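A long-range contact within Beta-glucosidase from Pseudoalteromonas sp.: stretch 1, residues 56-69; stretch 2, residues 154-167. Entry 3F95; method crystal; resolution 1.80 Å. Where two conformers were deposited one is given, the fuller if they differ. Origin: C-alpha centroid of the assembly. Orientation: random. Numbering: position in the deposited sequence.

Stretch 1 (56-69) EDGRGFNWRAQAAL
Stretch 2 (154-167) LRITSQNLSLAIAD

Two segments, each a pair of strands joined by a short loop, that pair with each other strand to strand, show how one large aromatic side chain can span an interruption in backbone register. In this β-glucosidase, residues 56-69 and 154-167 meet antiparallel and bury 1004 Å² between them. Strand 58-63 runs against 161-167 at 159°, with the axes 4.6 Å apart at closest approach; strand 67-69 runs against 154-158 at 156° and 4.5 Å. Backbone angles are extended in these strands up to Ala166, for example phi/psi of -127/132° at Phe61 and -118/125° at Ile156; Asp167 departs from this at 58/56°.

The first ladder has hydrogen-bonded pairs Arg59-Ile165, Phe61-Leu163 and Trp63-Leu161. Phe61 N donates to Leu163 O at 2.8 Å and Leu163 N returns to Phe61 O at 3.1 Å; Trp63 N reaches Leu161 O at 2.8 Å, whereas Leu161 N to Trp63 O lengthens to 3.3 Å. Beyond this pair the register shifts by one residue. The second ladder then pairs Ala67 with Ser158 and Leu69 with Ile156, closing tightly with Ile156 N to Leu69 O at 2.7 Å and Leu69 N to Ile156 O at 2.8 Å.

Trp63, with 124 Å² covered, joins the two ladders. Its chi1 of -79° (m) and chi2 of -106° lay the indole across residues of both strands of the second stretch. Over one ring face, Leu161 CD2 lies 3.7 Å from the centroid of the Trp63 six-membered ring and Ser158 CB 4.2 Å from that of its five-membered ring, both close to the normal and thus suited to CH-pi contact. Trp63 CZ2 packs 3.6 Å from Ile156 CG2, and Trp63 CZ3 lies 3.9 Å from Leu163 CG. Within its own stretch, Trp63 NE1 donates to Ala67 O at 2.9 Å, tying the ring to the start of the next strand.

Leu69, chi1 172° (t) and chi2 72° (p), has 72 Å² covered and shares the Trp63 face of the sheet. Its CD2 approaches Ile165 CD1 at 4.1 Å, so side chains from different ladders touch. Phe61 (chi1 -61°, m; chi2 -84°) extends this apolar layer, its CE2 lying 4.0 Å from Ile165 CD1.

Gln159 has 70 Å² covered where the register changes. With phi/psi of -111/-23° it breaks the extended run, and its chi1 is -59° (m). Gln66, at -42/120° with chi1 -178° (t) and chi2 69° (p), lies across from it: the CA atoms of Gln66 and Gln159 are 3.9 Å apart, and Gln66 OE1 approaches Gln159 CG to 3.1 Å.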

# COMPACT_ATOMS: atom_id res chain seq x y z
N GLU A 56 -3.07 -2.68 17.13
CA GLU A 56 -1.96 -2.53 16.20
C GLU A 56 -1.96 -3.38 14.93
O GLU A 56 -0.88 -3.66 14.40
CB GLU A 56 -0.62 -2.69 16.96
CG GLU A 56 -0.50 -1.73 18.14
CD GLU A 56 0.95 -1.46 18.50
OE1 GLU A 56 1.70 -2.43 18.69
OE2 GLU A 56 1.34 -0.27 18.61
N ASP A 57 -3.14 -3.76 14.42
CA ASP A 57 -3.17 -4.53 13.17
C ASP A 57 -3.10 -3.66 11.91
O ASP A 57 -3.01 -4.19 10.80
CB ASP A 57 -4.35 -5.51 13.10
CG ASP A 57 -5.69 -4.82 13.09
OD1 ASP A 57 -5.78 -3.67 13.56
OD2 ASP A 57 -6.67 -5.46 12.65
N GLY A 58 -3.12 -2.34 12.08
CA GLY A 58 -3.04 -1.41 10.94
C GLY A 58 -1.81 -0.51 11.07
O GLY A 58 -1.20 -0.42 12.14
N ARG A 59 -1.49 0.20 10.00
CA ARG A 59 -0.45 1.22 10.09
C ARG A 59 -1.01 2.49 9.49
O ARG A 59 -1.57 2.47 8.38
CB ARG A 59 0.81 0.76 9.35
CG ARG A 59 1.48 -0.46 9.97
CD ARG A 59 2.27 -0.12 11.25
NE ARG A 59 2.88 -1.34 11.81
CZ ARG A 59 2.23 -2.24 12.54
NH1 ARG A 59 0.93 -2.09 12.82
NH2 ARG A 59 2.89 -3.31 13.00
N GLY A 60 -0.85 3.60 10.22
CA GLY A 60 -1.26 4.91 9.73
C GLY A 60 -0.04 5.60 9.18
O GLY A 60 1.04 5.49 9.77
N PHE A 61 -0.22 6.29 8.07
CA PHE A 61 0.86 7.02 7.41
C PHE A 61 0.43 8.47 7.17
O PHE A 61 -0.66 8.72 6.64
CB PHE A 61 1.21 6.32 6.10
CG PHE A 61 1.69 4.89 6.28
CD1 PHE A 61 3.02 4.62 6.59
CD2 PHE A 61 0.82 3.82 6.12
CE1 PHE A 61 3.48 3.32 6.74
CE2 PHE A 61 1.24 2.49 6.27
CZ PHE A 61 2.59 2.23 6.61
N ASN A 62 1.30 9.42 7.53
CA ASN A 62 1.01 10.85 7.35
C ASN A 62 2.11 11.44 6.48
O ASN A 62 3.29 11.32 6.85
CB ASN A 62 0.99 11.58 8.69
CG ASN A 62 -0.15 11.15 9.60
OD1 ASN A 62 -1.27 10.92 9.14
ND2 ASN A 62 0.13 11.05 10.89
N TRP A 63 1.75 12.00 5.32
CA TRP A 63 2.68 12.72 4.43
C TRP A 63 2.53 14.21 4.72
O TRP A 63 1.41 14.77 4.67
CB TRP A 63 2.27 12.55 2.98
CG TRP A 63 2.64 11.27 2.31
CD1 TRP A 63 3.63 11.10 1.39
CD2 TRP A 63 2.02 9.98 2.48
NE1 TRP A 63 3.67 9.80 0.97
CE2 TRP A 63 2.69 9.09 1.62
CE3 TRP A 63 0.94 9.50 3.24
CZ2 TRP A 63 2.32 7.74 1.49
CZ3 TRP A 63 0.58 8.13 3.15
CH2 TRP A 63 1.27 7.28 2.28
N ARG A 64 3.66 14.86 5.00
CA ARG A 64 3.71 16.32 5.10
C ARG A 64 4.58 16.96 4.03
O ARG A 64 4.55 18.19 3.87
CB ARG A 64 4.18 16.75 6.49
CG ARG A 64 3.19 16.36 7.56
CD ARG A 64 3.73 16.72 8.91
NE ARG A 64 3.74 18.17 9.04
CZ ARG A 64 4.72 18.85 9.61
NH1 ARG A 64 5.78 18.21 10.10
NH2 ARG A 64 4.64 20.18 9.68
N ALA A 65 5.34 16.14 3.30
CA ALA A 65 6.05 16.58 2.11
C ALA A 65 6.24 15.39 1.18
O ALA A 65 5.95 14.26 1.57
CB ALA A 65 7.42 17.21 2.46
N GLN A 66 6.72 15.68 -0.03
CA GLN A 66 7.00 14.67 -1.05
C GLN A 66 7.68 13.41 -0.51
O GLN A 66 8.78 13.49 0.03
CB GLN A 66 7.87 15.29 -2.14
CG GLN A 66 8.18 14.31 -3.25
CD GLN A 66 6.95 13.97 -4.10
OE1 GLN A 66 6.02 14.77 -4.23
NE2 GLN A 66 6.96 12.79 -4.69
N ALA A 67 7.04 12.26 -0.67
CA ALA A 67 7.59 11.00 -0.15
C ALA A 67 6.82 9.83 -0.72
O ALA A 67 5.67 10.02 -1.16
CB ALA A 67 7.50 10.96 1.36
N ALA A 68 7.49 8.68 -0.77
CA ALA A 68 6.87 7.42 -1.20
C ALA A 68 6.91 6.42 -0.05
O ALA A 68 7.96 6.19 0.57
CB ALA A 68 7.59 6.84 -2.40
N LEU A 69 5.76 5.83 0.21
CA LEU A 69 5.67 4.69 1.11
C LEU A 69 5.57 3.45 0.24
O LEU A 69 4.76 3.42 -0.70
CB LEU A 69 4.38 4.76 1.92
CG LEU A 69 4.13 3.49 2.73
CD1 LEU A 69 5.12 3.39 3.95
CD2 LEU A 69 2.67 3.38 3.12
N LEU A 154 3.30 -2.62 -3.10
CA LEU A 154 2.59 -1.36 -3.30
C LEU A 154 3.49 -0.16 -3.04
O LEU A 154 4.42 -0.23 -2.24
CB LEU A 154 1.33 -1.29 -2.43
CG LEU A 154 1.40 -1.06 -0.93
CD1 LEU A 154 1.48 0.42 -0.55
CD2 LEU A 154 0.18 -1.71 -0.23
N ARG A 155 3.19 0.95 -3.69
CA ARG A 155 3.93 2.18 -3.47
C ARG A 155 2.91 3.32 -3.52
O ARG A 155 2.11 3.39 -4.46
CB ARG A 155 5.00 2.34 -4.55
CG ARG A 155 5.82 3.62 -4.43
CD ARG A 155 6.69 3.84 -5.68
NE ARG A 155 7.48 2.68 -6.00
CZ ARG A 155 7.75 2.25 -7.23
NH1 ARG A 155 7.30 2.89 -8.31
NH2 ARG A 155 8.50 1.17 -7.37
N ILE A 156 2.89 4.15 -2.49
CA ILE A 156 2.01 5.32 -2.48
C ILE A 156 2.90 6.57 -2.40
O ILE A 156 3.73 6.69 -1.50
CB ILE A 156 1.03 5.28 -1.29
CG1 ILE A 156 0.12 4.03 -1.42
CG2 ILE A 156 0.19 6.59 -1.24
CD1 ILE A 156 -0.65 3.73 -0.15
N THR A 157 2.72 7.46 -3.35
CA THR A 157 3.49 8.70 -3.44
C THR A 157 2.56 9.91 -3.36
O THR A 157 1.52 9.96 -4.05
CB THR A 157 4.31 8.71 -4.74
OG1 THR A 157 5.11 7.52 -4.81
CG2 THR A 157 5.24 9.93 -4.76
N SER A 158 2.94 10.88 -2.53
CA SER A 158 2.16 12.11 -2.34
C SER A 158 3.02 13.17 -1.63
O SER A 158 4.15 12.88 -1.22
CB SER A 158 0.86 11.81 -1.56
OG SER A 158 -0.04 12.94 -1.56
N GLN A 159 2.49 14.38 -1.49
CA GLN A 159 3.15 15.43 -0.70
C GLN A 159 2.37 15.72 0.56
O GLN A 159 2.90 16.25 1.54
CB GLN A 159 3.27 16.74 -1.50
CG GLN A 159 4.04 16.61 -2.78
CD GLN A 159 4.04 17.89 -3.58
OE1 GLN A 159 3.20 18.08 -4.47
NE2 GLN A 159 4.98 18.78 -3.28
N ASN A 160 1.08 15.41 0.56
CA ASN A 160 0.25 15.75 1.70
C ASN A 160 -0.98 14.85 1.70
O ASN A 160 -1.80 14.93 0.79
CB ASN A 160 -0.16 17.22 1.63
CG ASN A 160 -0.70 17.70 2.93
OD1 ASN A 160 -1.80 17.33 3.34
ND2 ASN A 160 0.08 18.54 3.61
N LEU A 161 -1.10 14.02 2.73
CA LEU A 161 -2.03 12.86 2.68
C LEU A 161 -2.00 12.19 4.03
O LEU A 161 -0.97 12.16 4.69
CB LEU A 161 -1.52 11.84 1.65
CG LEU A 161 -2.20 10.44 1.54
CD1 LEU A 161 -3.69 10.60 1.13
CD2 LEU A 161 -1.45 9.63 0.51
N SER A 162 -3.16 11.68 4.46
CA SER A 162 -3.21 10.85 5.65
C SER A 162 -4.13 9.64 5.40
O SER A 162 -5.31 9.80 5.05
CB SER A 162 -3.68 11.67 6.86
OG SER A 162 -3.71 10.87 8.02
N LEU A 163 -3.59 8.45 5.64
CA LEU A 163 -4.35 7.23 5.44
C LEU A 163 -3.80 6.14 6.32
O LEU A 163 -2.77 6.31 6.96
CB LEU A 163 -4.33 6.81 3.96
CG LEU A 163 -2.96 6.56 3.28
CD1 LEU A 163 -2.22 5.32 3.75
CD2 LEU A 163 -3.12 6.57 1.76
N ALA A 164 -4.51 5.02 6.35
CA ALA A 164 -4.05 3.86 7.10
C ALA A 164 -4.32 2.64 6.25
O ALA A 164 -5.22 2.65 5.42
CB ALA A 164 -4.76 3.76 8.40
N ILE A 165 -3.51 1.60 6.46
CA ILE A 165 -3.56 0.38 5.65
C ILE A 165 -3.58 -0.81 6.61
O ILE A 165 -2.95 -0.76 7.65
CB ILE A 165 -2.31 0.32 4.73
CG1 ILE A 165 -2.40 1.39 3.63
CG2 ILE A 165 -2.17 -1.06 4.06
CD1 ILE A 165 -1.04 1.75 3.04
N ALA A 166 -4.30 -1.87 6.25
CA ALA A 166 -4.29 -3.11 6.99
C ALA A 166 -4.57 -4.29 6.06
O ALA A 166 -5.11 -4.10 4.98
CB ALA A 166 -5.32 -3.08 8.10
N ASP A 167 -4.21 -5.49 6.51
CA ASP A 167 -4.73 -6.72 5.91
C ASP A 167 -4.41 -6.80 4.42
O ASP A 167 -5.32 -6.92 3.54
CB ASP A 167 -6.25 -6.84 6.16
CG ASP A 167 -6.63 -7.10 7.62
OD1 ASP A 167 -5.76 -7.27 8.52
OD2 ASP A 167 -7.85 -7.15 7.89
O HOH W 1 -3.41 -6.18 9.11
O HOH W 2 -6.28 -7.57 11.12